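Local structure of lipoprotein (Mycoplasma mycoides subsp. capri, 7ADK) at residues Ile455-Ser461 with Lys498-Thr504; Lys293-Ile297 with Lys416-Ile420; Gln298-Thr302 with Tyr409-Lys413; Val503-Ala509 with Phe540-Val545. The protein is probably a PA-clan surface peptidase that, together with an immunoglobulin-blocking partner protein, promotes the dissociation of antibody from antigen. All blocks are in the same frame, centred on the assembly; numbering follows the deposited sequence.

Contact 1: Ile455-Ser461 with Lys498-Thr504; sequences IKDGMVS and KLEDAVT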
loop_
_atom_site.group_PDB
_atom_site.type_symbol
_atom_site.label_atom_id
_atom_site.label_comp_id
_atom_site.label_asym_id
_atom_site.label_seq_id
_atom_site.Cartn_x
_atom_site.Cartn_y
_atom_site.Cartn_z
ATOM N N ILE B 455 26.420 -6.200 11.438
ATOM C CA ILE B 455 26.962 -5.943 12.770
ATOM C C ILE B 455 28.441 -5.541 12.636
ATOM O O ILE B 455 29.313 -6.394 12.504
ATOM C CB ILE B 455 26.728 -7.136 13.730
ATOM C CG1 ILE B 455 25.251 -7.565 13.827
ATOM C CG2 ILE B 455 27.215 -6.788 15.134
ATOM C CD1 ILE B 455 25.026 -8.869 14.559
ATOM N N LYS B 456 28.720 -4.234 12.648
ATOM C CA LYS B 456 30.035 -3.581 12.501
ATOM C C LYS B 456 30.391 -2.732 13.724
ATOM O O LYS B 456 29.495 -2.278 14.438
ATOM C CB LYS B 456 30.050 -2.692 11.251
ATOM C CG LYS B 456 29.797 -3.426 9.931
ATOM C CD LYS B 456 30.054 -2.472 8.772
ATOM C CE LYS B 456 29.841 -3.122 7.417
ATOM N NZ LYS B 456 30.199 -2.267 6.315
ATOM N N ASP B 457 31.672 -2.474 13.978
ATOM C CA ASP B 457 32.060 -1.719 15.187
ATOM C C ASP B 457 31.663 -0.230 15.163
ATOM O O ASP B 457 31.462 0.373 16.219
ATOM C CB ASP B 457 33.563 -1.846 15.480
ATOM C CG ASP B 457 34.047 -3.283 15.689
ATOM O OD1 ASP B 457 34.028 -4.078 14.724
ATOM O OD2 ASP B 457 34.514 -3.594 16.808
ATOM N N GLY B 458 31.497 0.383 13.992
ATOM C CA GLY B 458 31.087 1.782 13.853
ATOM C C GLY B 458 29.586 2.046 14.034
ATOM O O GLY B 458 29.110 3.127 13.703
ATOM N N MET B 459 28.808 1.070 14.506
ATOM C CA MET B 459 27.342 1.111 14.513
ATOM C C MET B 459 26.762 2.126 15.509
ATOM O O MET B 459 27.167 2.167 16.669
ATOM C CB MET B 459 26.823 -0.300 14.771
ATOM C CG MET B 459 25.327 -0.446 14.561
ATOM S SD MET B 459 24.635 -1.923 15.317
ATOM C CE MET B 459 25.578 -3.195 14.519
ATOM N N VAL B 460 25.783 2.923 15.076
ATOM C CA VAL B 460 25.149 3.981 15.880
ATOM C C VAL B 460 23.822 3.564 16.507
ATOM O O VAL B 460 23.471 4.080 17.560
ATOM C CB VAL B 460 24.990 5.293 15.097
ATOM C CG1 VAL B 460 26.354 5.868 14.755
ATOM C CG2 VAL B 460 24.150 5.200 13.836
ATOM N N SER B 461 23.090 2.632 15.898
ATOM C CA SER B 461 21.857 2.075 16.471
ATOM C C SER B 461 21.479 0.706 15.903
ATOM O O SER B 461 21.883 0.333 14.810
ATOM C CB SER B 461 20.676 3.049 16.351
ATOM O OG SER B 461 20.377 3.267 14.987
ATOM N N LYS B 498 30.151 0.348 23.224
ATOM C CA LYS B 498 29.990 -0.083 21.826
ATOM C C LYS B 498 28.778 -1.005 21.682
ATOM O O LYS B 498 28.473 -1.793 22.570
ATOM C CB LYS B 498 31.289 -0.733 21.324
ATOM C CG LYS B 498 32.552 0.150 21.396
ATOM C CD LYS B 498 32.531 1.421 20.540
ATOM C CE LYS B 498 32.483 1.106 19.044
ATOM N NZ LYS B 498 32.434 2.312 18.204
ATOM N N LEU B 499 28.072 -0.934 20.560
ATOM C CA LEU B 499 26.854 -1.723 20.350
ATOM C C LEU B 499 27.144 -3.225 20.143
ATOM O O LEU B 499 26.358 -4.067 20.576
ATOM C CB LEU B 499 26.044 -1.039 19.231
ATOM C CG LEU B 499 24.511 -1.141 19.302
ATOM C CD1 LEU B 499 23.903 -0.889 20.680
ATOM C CD2 LEU B 499 23.917 -0.058 18.413
ATOM N N GLU B 500 28.336 -3.574 19.639
ATOM C CA GLU B 500 28.862 -4.948 19.664
ATOM C C GLU B 500 29.168 -5.525 21.056
ATOM O O GLU B 500 29.282 -6.740 21.194
ATOM C CB GLU B 500 30.109 -5.142 18.782
ATOM C CG GLU B 500 29.807 -5.328 17.290
ATOM C CD GLU B 500 30.975 -6.012 16.557
ATOM O OE1 GLU B 500 32.141 -5.771 16.886
ATOM O OE2 GLU B 500 30.755 -6.901 15.722
ATOM N N ASP B 501 29.272 -4.726 22.117
ATOM C CA ASP B 501 29.408 -5.285 23.466
ATOM C C ASP B 501 28.137 -6.014 23.939
ATOM O O ASP B 501 28.202 -6.792 24.887
ATOM C CB ASP B 501 29.799 -4.198 24.473
ATOM C CG ASP B 501 31.072 -3.423 24.133
ATOM O OD1 ASP B 501 31.956 -3.979 23.449
ATOM O OD2 ASP B 501 31.208 -2.268 24.596
ATOM N N ALA B 502 26.989 -5.776 23.294
ATOM C CA ALA B 502 25.678 -6.297 23.679
ATOM C C ALA B 502 24.977 -7.142 22.588
ATOM O O ALA B 502 24.112 -7.958 22.906
ATOM C CB ALA B 502 24.835 -5.097 24.094
ATOM N N VAL B 503 25.311 -6.930 21.309
ATOM C CA VAL B 503 24.791 -7.676 20.146
ATOM C C VAL B 503 25.935 -8.301 19.347
ATOM O O VAL B 503 26.805 -7.585 18.861
ATOM C CB VAL B 503 23.937 -6.772 19.243
ATOM C CG1 VAL B 503 23.429 -7.494 18.006
ATOM C CG2 VAL B 503 22.724 -6.252 19.986
ATOM N N THR B 504 25.935 -9.621 19.151
ATOM C CA THR B 504 27.085 -10.369 18.601
ATOM C C THR B 504 26.641 -11.423 17.592
ATOM O O THR B 504 25.765 -12.218 17.899
ATOM C CB THR B 504 27.863 -11.046 19.750
ATOM O OG1 THR B 504 28.307 -10.123 20.717
ATOM C CG2 THR B 504 29.093 -11.817 19.291
#
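Loop-on-turn packing joins Ile455-Ser461, which links helix 449-452 to strand 461-467, to Lys498-Thr504, where a 3-10 turn at 499-501 leads into strand 503-507. Both belong to the peptidase region of the chain. On one side Leu499 CD2 packs on Met459 SD (3.7 Å) and on the backbone at Ser461 CA (3.5 Å), and Ile455 CD1 meets Val503 CG1 at 4.0 Å. Tyr292 of strand 289-293 covers Ile455 and Met459 as well, so the patch continues into the antiparallel sheet. Lys456 to Met459 form a type I turn, which places the Asp457 carbonyl before the incoming lysine; Lys498 NZ gives a weak hydrogen bond to Asp457 O at 2.9 Å. Lys498 N donates to Asp501 OD2 at 3.1 Å, within the same segment. Two like charges also come together, with Asp457 OD2 3.2 Å from Glu500 OE1, and neither atom can donate to the other. Lys732 forms a salt bridge with Glu500 OE2, which probably eases the closeness of the two acids. Apolar contacts of Ile455, Met459, Leu499 and Val503 are thus joined by a single weak cross-segment hydrogen bond and a close acidic pair, so the polar side adds little directional bonding between the segments.

Contact 2: Lys293-Ile297 with Lys416-Ile420; sequences KTSAI and KTFQI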
loop_
_atom_site.group_PDB
_atom_site.type_symbol
_atom_site.label_atom_id
_atom_site.label_comp_id
_atom_site.label_asym_id
_atom_site.label_seq_id
_atom_site.Cartn_x
_atom_site.Cartn_y
_atom_site.Cartn_z
ATOM N N LYS B 293 22.330 0.424 11.877
ATOM C CA LYS B 293 22.667 1.716 11.272
ATOM C C LYS B 293 24.132 2.065 11.528
ATOM O O LYS B 293 24.594 2.024 12.665
ATOM C CB LYS B 293 21.664 2.769 11.769
ATOM C CG LYS B 293 21.286 3.743 10.645
ATOM C CD LYS B 293 20.276 4.809 11.103
ATOM C CE LYS B 293 19.718 5.596 9.902
ATOM N NZ LYS B 293 19.100 6.887 10.307
ATOM N N THR B 294 24.886 2.370 10.477
ATOM C CA THR B 294 26.358 2.524 10.506
ATOM C C THR B 294 26.853 3.973 10.488
ATOM O O THR B 294 28.022 4.212 10.772
ATOM C CB THR B 294 26.997 1.774 9.326
ATOM O OG1 THR B 294 26.354 2.153 8.141
ATOM C CG2 THR B 294 26.890 0.274 9.482
ATOM N N SER B 295 25.995 4.952 10.195
ATOM C CA SER B 295 26.365 6.378 10.036
ATOM C C SER B 295 27.393 6.686 8.934
ATOM O O SER B 295 28.225 7.575 9.090
ATOM C CB SER B 295 26.740 7.037 11.367
ATOM O OG SER B 295 26.764 8.443 11.263
ATOM N N ALA B 296 27.321 5.971 7.817
ATOM C CA ALA B 296 28.130 6.145 6.620
ATOM C C ALA B 296 27.312 5.779 5.367
ATOM O O ALA B 296 26.123 5.498 5.478
ATOM C CB ALA B 296 29.370 5.296 6.794
ATOM N N ILE B 297 27.930 5.741 4.188
ATOM C CA ILE B 297 27.340 5.236 2.926
ATOM C C ILE B 297 28.348 4.434 2.072
ATOM O O ILE B 297 27.988 3.464 1.412
ATOM C CB ILE B 297 26.793 6.425 2.068
ATOM C CG1 ILE B 297 25.630 7.182 2.742
ATOM C CG2 ILE B 297 26.383 5.998 0.648
ATOM C CD1 ILE B 297 25.040 8.338 1.936
ATOM N N LYS B 416 30.259 12.558 9.325
ATOM C CA LYS B 416 29.153 11.816 9.950
ATOM C C LYS B 416 27.795 12.477 9.671
ATOM O O LYS B 416 27.017 12.776 10.572
ATOM C CB LYS B 416 29.462 11.578 11.434
ATOM C CG LYS B 416 30.803 10.855 11.621
ATOM C CD LYS B 416 31.104 10.539 13.078
ATOM C CE LYS B 416 32.510 9.982 13.269
ATOM N NZ LYS B 416 32.737 8.710 12.620
ATOM N N THR B 417 27.573 12.780 8.398
ATOM C CA THR B 417 26.454 13.574 7.884
ATOM C C THR B 417 25.220 12.719 7.602
ATOM O O THR B 417 24.192 12.882 8.258
ATOM C CB THR B 417 26.907 14.366 6.651
ATOM O OG1 THR B 417 27.833 15.337 7.067
ATOM C CG2 THR B 417 25.801 15.105 5.928
ATOM N N PHE B 418 25.323 11.800 6.640
ATOM C CA PHE B 418 24.283 10.839 6.276
ATOM C C PHE B 418 24.443 9.520 7.031
ATOM O O PHE B 418 25.494 9.229 7.600
ATOM C CB PHE B 418 24.300 10.591 4.766
ATOM C CG PHE B 418 24.137 11.817 3.899
ATOM C CD1 PHE B 418 25.089 12.137 2.929
ATOM C CD2 PHE B 418 23.018 12.639 4.049
ATOM C CE1 PHE B 418 24.937 13.276 2.131
ATOM C CE2 PHE B 418 22.868 13.783 3.255
ATOM C CZ PHE B 418 23.831 14.104 2.300
ATOM N N GLN B 419 23.381 8.713 7.013
ATOM C CA GLN B 419 23.319 7.388 7.623
ATOM C C GLN B 419 22.656 6.374 6.679
ATOM O O GLN B 419 21.709 6.710 5.970
ATOM C CB GLN B 419 22.563 7.461 8.959
ATOM C CG GLN B 419 23.058 8.552 9.922
ATOM C CD GLN B 419 22.525 8.383 11.338
ATOM O OE1 GLN B 419 21.384 8.007 11.561
ATOM N NE2 GLN B 419 23.317 8.657 12.347
ATOM N N ILE B 420 23.110 5.119 6.710
ATOM C CA ILE B 420 22.549 4.007 5.938
ATOM C C ILE B 420 22.317 2.791 6.842
ATOM O O ILE B 420 22.898 2.684 7.925
ATOM C CB ILE B 420 23.422 3.733 4.689
ATOM C CG1 ILE B 420 22.564 3.270 3.507
ATOM C CG2 ILE B 420 24.566 2.756 4.967
ATOM C CD1 ILE B 420 23.216 3.446 2.154
#
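The side chain of Lys293 passes the Ile420 carbonyl, CG 3.3 Å from Ile420 O, and ends at the side-chain amide of Gln419, Lys293 NZ hydrogen-bonding to Gln419 OE1 at 2.8 Å. Beside it, Thr294 N donates to Ile420 O at 3.3 Å, and the same carbonyl receives a CA-H...O contact from Lys293 CA at 3.5 Å. These bonds lie where strands 289-293 and 421-433, antiparallel neighbours in the sheet, adjoin the loops that run to and from a helical insertion. Ser295 has positive phi (60°), turning the chain over the opposing loop so that its CA comes within 4.0 Å of Gln419 CA. Farther on, Ile297 CD1 packs on Phe418 CB at 3.7 Å, and Ile420 CG2 sits 3.2 Å from Ala296 O. Val460 covers Lys293, Ser295 and Gln419 from the neighbouring loop. Directional bonding is thus concentrated at the sheet end of this surface contact, whereas the end toward the helices relies on apolar packing.

Contact 3: Gln298-Thr302 with Tyr409-Lys413; sequences QTFQT and YNEKK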
loop_
_atom_site.group_PDB
_atom_site.type_symbol
_atom_site.label_atom_id
_atom_site.label_comp_id
_atom_site.label_asym_id
_atom_site.label_seq_id
_atom_site.Cartn_x
_atom_site.Cartn_y
_atom_site.Cartn_z
ATOM N N GLN B 298 29.610 4.855 2.053
ATOM C CA GLN B 298 30.511 4.646 0.913
ATOM C C GLN B 298 31.054 3.250 0.567
ATOM O O GLN B 298 31.488 3.098 -0.572
ATOM C CB GLN B 298 31.662 5.663 1.009
ATOM C CG GLN B 298 31.222 7.134 1.122
ATOM C CD GLN B 298 30.220 7.581 0.065
ATOM O OE1 GLN B 298 29.298 8.327 0.330
ATOM N NE2 GLN B 298 30.354 7.166 -1.168
ATOM N N THR B 299 31.039 2.237 1.439
ATOM C CA THR B 299 31.655 0.913 1.151
ATOM C C THR B 299 30.973 0.141 0.007
ATOM O O THR B 299 31.621 -0.618 -0.713
ATOM C CB THR B 299 31.715 0.082 2.445
ATOM O OG1 THR B 299 32.617 0.697 3.346
ATOM C CG2 THR B 299 32.189 -1.359 2.299
ATOM N N PHE B 300 29.692 0.394 -0.253
ATOM C CA PHE B 300 29.034 -0.041 -1.487
ATOM C C PHE B 300 29.647 0.643 -2.724
ATOM O O PHE B 300 29.899 -0.001 -3.739
ATOM C CB PHE B 300 27.519 0.223 -1.348
ATOM C CG PHE B 300 26.713 0.275 -2.637
ATOM C CD1 PHE B 300 26.780 -0.779 -3.564
ATOM C CD2 PHE B 300 25.916 1.398 -2.927
ATOM C CE1 PHE B 300 26.093 -0.699 -4.784
ATOM C CE2 PHE B 300 25.240 1.486 -4.151
ATOM C CZ PHE B 300 25.330 0.441 -5.081
ATOM N N GLN B 301 29.926 1.942 -2.654
ATOM C CA GLN B 301 30.314 2.762 -3.801
ATOM C C GLN B 301 31.804 2.682 -4.146
ATOM O O GLN B 301 32.155 2.803 -5.318
ATOM C CB GLN B 301 29.873 4.214 -3.561
ATOM C CG GLN B 301 28.359 4.324 -3.305
ATOM C CD GLN B 301 27.791 5.730 -3.495
ATOM O OE1 GLN B 301 28.474 6.745 -3.512
ATOM N NE2 GLN B 301 26.494 5.844 -3.619
ATOM N N THR B 302 32.707 2.451 -3.194
ATOM C CA THR B 302 34.125 2.217 -3.520
ATOM C C THR B 302 34.274 0.926 -4.326
ATOM O O THR B 302 34.819 0.947 -5.425
ATOM C CB THR B 302 35.024 2.188 -2.276
ATOM O OG1 THR B 302 34.593 1.214 -1.364
ATOM C CG2 THR B 302 35.037 3.527 -1.543
ATOM N N TYR B 409 35.050 9.769 -2.291
ATOM C CA TYR B 409 34.302 8.871 -1.401
ATOM C C TYR B 409 35.009 8.645 -0.065
ATOM O O TYR B 409 34.389 8.779 0.984
ATOM C CB TYR B 409 34.079 7.521 -2.091
ATOM C CG TYR B 409 33.200 7.510 -3.324
ATOM C CD1 TYR B 409 32.350 8.586 -3.647
ATOM C CD2 TYR B 409 33.181 6.351 -4.113
ATOM C CE1 TYR B 409 31.469 8.494 -4.737
ATOM C CE2 TYR B 409 32.318 6.269 -5.212
ATOM C CZ TYR B 409 31.451 7.331 -5.526
ATOM O OH TYR B 409 30.611 7.250 -6.589
ATOM N N ASN B 410 36.304 8.364 -0.075
ATOM C CA ASN B 410 37.055 8.116 1.142
ATOM C C ASN B 410 37.199 9.370 2.034
ATOM O O ASN B 410 37.395 9.199 3.233
ATOM C CB ASN B 410 38.389 7.459 0.761
ATOM C CG ASN B 410 39.028 6.725 1.922
ATOM O OD1 ASN B 410 39.735 7.294 2.738
ATOM N ND2 ASN B 410 38.821 5.436 2.024
ATOM N N GLU B 411 37.032 10.606 1.524
ATOM C CA GLU B 411 36.876 11.794 2.377
ATOM C C GLU B 411 35.417 12.079 2.775
ATOM O O GLU B 411 35.192 12.504 3.909
ATOM C CB GLU B 411 37.586 13.034 1.811
ATOM C CG GLU B 411 36.959 13.694 0.584
ATOM C CD GLU B 411 37.537 15.091 0.334
ATOM O OE1 GLU B 411 37.235 16.029 1.108
ATOM O OE2 GLU B 411 38.287 15.289 -0.642
ATOM N N LYS B 412 34.415 11.757 1.944
ATOM C CA LYS B 412 32.999 11.824 2.353
ATOM C C LYS B 412 32.680 10.819 3.466
ATOM O O LYS B 412 31.954 11.141 4.396
ATOM C CB LYS B 412 32.059 11.630 1.151
ATOM C CG LYS B 412 30.736 12.380 1.397
ATOM C CD LYS B 412 29.482 11.643 0.939
ATOM C CE LYS B 412 29.411 11.432 -0.578
ATOM N NZ LYS B 412 28.244 10.590 -0.946
ATOM N N LYS B 413 33.309 9.641 3.442
ATOM C CA LYS B 413 33.290 8.603 4.491
ATOM C C LYS B 413 33.790 9.102 5.862
ATOM O O LYS B 413 33.473 8.487 6.876
ATOM C CB LYS B 413 34.116 7.412 3.962
ATOM C CG LYS B 413 34.150 6.168 4.861
ATOM C CD LYS B 413 34.856 4.992 4.179
ATOM C CE LYS B 413 35.079 3.786 5.102
ATOM N NZ LYS B 413 33.874 2.997 5.387
#
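Two helices of the helical insertion between strands 289-293 and 421-433 meet at its base, helix 299-313 through Gln298-Thr302 and helix 402-412 through Tyr409-Lys413. Gln298, buried between them, is satisfied at both ends of its amide. Gln298 OE1 accepts from Lys412 NZ at 2.8 Å, giving the lysine charge a partner across the interface, and Gln298 NE2 donates to Gln301 OE1 at 3.0 Å. The backbone carbonyl is used too, Gln298 O receiving Thr302 N at 3.0 Å and, more weakly, Gln301 N at 2.8 Å. A second cross-link is weak: Lys413 NZ to Thr299 OG1 at 3.3 Å. In the opposing segment Lys413 N bonds to Tyr409 O at 2.8 Å, and Asn410 OD1 accepts from Lys414 just beyond it. Thr305, farther along helix 299-313, supplies a hydroxyl hydrogen-bonded to the carbonyls of Gln301 and Thr302. The Tyr409 ring serves as the apolar wall of the polar cluster. One face carries both Gln298 NE2 and Gln301 OE1, so the amide pair lies over the ring. Thr302 CG2 touches Tyr409 CB at 4.1 Å, and Gln301 CB comes within 3.6 Å of Tyr409 CE2.

Contact 4: Val503-Ala509 with Phe540-Val545; sequences VTAIFHA and FAIVEV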
loop_
_atom_site.group_PDB
_atom_site.type_symbol
_atom_site.label_atom_id
_atom_site.label_comp_id
_atom_site.label_asym_id
_atom_site.label_seq_id
_atom_site.Cartn_x
_atom_site.Cartn_y
_atom_site.Cartn_z
ATOM N N VAL B 503 25.311 -6.930 21.309
ATOM C CA VAL B 503 24.791 -7.676 20.146
ATOM C C VAL B 503 25.935 -8.301 19.347
ATOM O O VAL B 503 26.805 -7.585 18.861
ATOM C CB VAL B 503 23.937 -6.772 19.243
ATOM C CG1 VAL B 503 23.429 -7.494 18.006
ATOM C CG2 VAL B 503 22.724 -6.252 19.986
ATOM N N THR B 504 25.935 -9.621 19.151
ATOM C CA THR B 504 27.085 -10.369 18.601
ATOM C C THR B 504 26.641 -11.423 17.592
ATOM O O THR B 504 25.765 -12.218 17.899
ATOM C CB THR B 504 27.863 -11.046 19.750
ATOM O OG1 THR B 504 28.307 -10.123 20.717
ATOM C CG2 THR B 504 29.093 -11.817 19.291
ATOM N N ALA B 505 27.276 -11.527 16.423
ATOM C CA ALA B 505 27.128 -12.702 15.555
ATOM C C ALA B 505 27.959 -13.879 16.103
ATOM O O ALA B 505 29.186 -13.800 16.156
ATOM C CB ALA B 505 27.532 -12.327 14.130
ATOM N N ILE B 506 27.320 -14.962 16.545
ATOM C CA ILE B 506 27.975 -16.084 17.248
ATOM C C ILE B 506 28.336 -17.274 16.359
ATOM O O ILE B 506 29.372 -17.894 16.574
ATOM C CB ILE B 506 27.116 -16.472 18.468
ATOM C CG1 ILE B 506 27.665 -15.657 19.629
ATOM C CG2 ILE B 506 27.061 -17.947 18.783
ATOM C CD1 ILE B 506 27.069 -15.975 20.969
ATOM N N PHE B 507 27.531 -17.590 15.350
ATOM C CA PHE B 507 27.788 -18.658 14.389
ATOM C C PHE B 507 27.555 -18.136 12.972
ATOM O O PHE B 507 26.617 -17.382 12.768
ATOM C CB PHE B 507 26.910 -19.867 14.747
ATOM C CG PHE B 507 27.033 -21.084 13.851
ATOM C CD1 PHE B 507 28.290 -21.647 13.582
ATOM C CD2 PHE B 507 25.893 -21.653 13.256
ATOM C CE1 PHE B 507 28.412 -22.741 12.710
ATOM C CE2 PHE B 507 26.014 -22.758 12.401
ATOM C CZ PHE B 507 27.274 -23.292 12.108
ATOM N N HIS B 508 28.398 -18.503 12.004
ATOM C CA HIS B 508 28.359 -17.985 10.621
ATOM C C HIS B 508 28.257 -19.051 9.520
ATOM O O HIS B 508 28.292 -18.691 8.346
ATOM C CB HIS B 508 29.550 -17.041 10.390
ATOM C CG HIS B 508 29.258 -15.585 10.495
ATOM N ND1 HIS B 508 28.517 -14.851 9.611
ATOM C CD2 HIS B 508 29.761 -14.726 11.411
ATOM C CE1 HIS B 508 28.581 -13.573 9.974
ATOM N NE2 HIS B 508 29.332 -13.479 11.070
ATOM N N ALA B 509 28.191 -20.347 9.861
ATOM C CA ALA B 509 28.072 -21.448 8.881
ATOM C C ALA B 509 29.089 -21.394 7.717
ATOM O O ALA B 509 28.785 -21.773 6.585
ATOM C CB ALA B 509 26.625 -21.606 8.412
ATOM N N PHE B 540 23.525 -18.669 6.359
ATOM C CA PHE B 540 22.848 -18.803 7.657
ATOM C C PHE B 540 23.766 -18.342 8.812
ATOM O O PHE B 540 24.933 -18.721 8.850
ATOM C CB PHE B 540 22.398 -20.256 7.849
ATOM C CG PHE B 540 21.940 -20.591 9.252
ATOM C CD1 PHE B 540 20.852 -19.916 9.824
ATOM C CD2 PHE B 540 22.639 -21.534 10.017
ATOM C CE1 PHE B 540 20.466 -20.174 11.147
ATOM C CE2 PHE B 540 22.246 -21.807 11.337
ATOM C CZ PHE B 540 21.155 -21.132 11.897
ATOM N N ALA B 541 23.262 -17.560 9.761
ATOM C CA ALA B 541 24.027 -17.081 10.903
ATOM C C ALA B 541 23.152 -16.986 12.155
ATOM O O ALA B 541 21.935 -16.888 12.044
ATOM C CB ALA B 541 24.671 -15.747 10.529
ATOM N N ILE B 542 23.743 -17.011 13.343
ATOM C CA ILE B 542 23.003 -16.934 14.609
ATOM C C ILE B 542 23.531 -15.788 15.465
ATOM O O ILE B 542 24.698 -15.777 15.841
ATOM C CB ILE B 542 23.023 -18.269 15.369
ATOM C CG1 ILE B 542 22.601 -19.436 14.463
ATOM C CG2 ILE B 542 22.129 -18.181 16.615
ATOM C CD1 ILE B 542 22.738 -20.801 15.109
ATOM N N VAL B 543 22.680 -14.815 15.765
ATOM C CA VAL B 543 23.000 -13.585 16.490
ATOM C C VAL B 543 22.513 -13.656 17.932
ATOM O O VAL B 543 21.361 -13.962 18.204
ATOM C CB VAL B 543 22.377 -12.365 15.782
ATOM C CG1 VAL B 543 22.520 -11.074 16.604
ATOM C CG2 VAL B 543 23.027 -12.173 14.412
ATOM N N GLU B 544 23.384 -13.334 18.868
ATOM C CA GLU B 544 23.080 -13.167 20.285
ATOM C C GLU B 544 22.707 -11.713 20.590
ATOM O O GLU B 544 23.374 -10.783 20.140
ATOM C CB GLU B 544 24.298 -13.630 21.084
ATOM C CG GLU B 544 24.158 -13.503 22.603
ATOM C CD GLU B 544 25.459 -13.874 23.329
ATOM O OE1 GLU B 544 26.332 -12.991 23.464
ATOM O OE2 GLU B 544 25.586 -15.021 23.816
ATOM N N VAL B 545 21.656 -11.524 21.381
ATOM C CA VAL B 545 21.271 -10.240 21.958
ATOM C C VAL B 545 21.125 -10.382 23.471
ATOM O O VAL B 545 20.321 -11.178 23.956
ATOM C CB VAL B 545 19.994 -9.702 21.300
ATOM C CG1 VAL B 545 19.668 -8.324 21.836
ATOM C CG2 VAL B 545 20.101 -9.586 19.786
#
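Val503, Ala505, Val543 and Val545 point to one face of the paired strands, where small side chains interlock: Val503 sends CG1 to Val543 CG1 at 4.0 Å and CG2 to Val545 CG1 at 4.1 Å, while Val543 CG2 fits against the small Ala505, 4.3 Å from Ala505 CA. Ile455 from the neighbouring loop adds its bulk against Val543. Thr504, Phe507, Ile542 and Glu544 occupy the other face. There the Phe507 ring presents its edge to Ile542 and Phe540, Phe507 CD2 to Ile542 CD1 at 3.8 Å and Phe507 CE2 to Phe540 CE2 at 4.0 Å. The pairing is antiparallel, its strand directions 144° apart, within a sheet consistent with the beta-barrel architecture of PA-clan peptidases. Thr504 and Glu544 exchange two hydrogen bonds, Thr504 N to Glu544 O at 3.0 Å and Glu544 N to Thr504 O at 2.8 Å. A classic beta bulge follows: Ile506 N at 2.8 Å and, weakly, Phe507 N at 3.4 Å both donate to Ile542 O, and Ile542 N returns a bond to Phe507 O at 3.0 Å. Ile506, the extra residue, points sideways, and its end comes nearer the partner strand, Ile506 CD1 lying 3.3 Å from Glu544 OE2, an oxygen hydrogen-bonded to Tyr832 and Tyr444. Val827 and Met831 of helix 824-831 cover Ile506. Past the bulge, Ala509 CB settles 3.4 Å from Phe540 O and 4.3 Å from Phe540 CD2.

Overall arrangement
Along the chain contact 3 is nested within the loop closed by contact 2; both close before contact 1 opens, and contact 4 follows. Contacts 2 and 3, centres about 11 Å apart, adjoin in sequence and close the base of the helical insertion. Contact 1 lies about 14 Å from contact 2 between centres and touches it through a probable Val460 N to Lys293 O hydrogen bond, 2.8 Å. It shares Val503 and Thr504 with contact 4, about 13 Å away between centres. Contacts 3 and 4 are farthest apart, about 27 Å between centres. All four lie in the peptidase region, running from surface contacts 3 and 2 through partly buried contact 1 to the buried strand pair of contact 4.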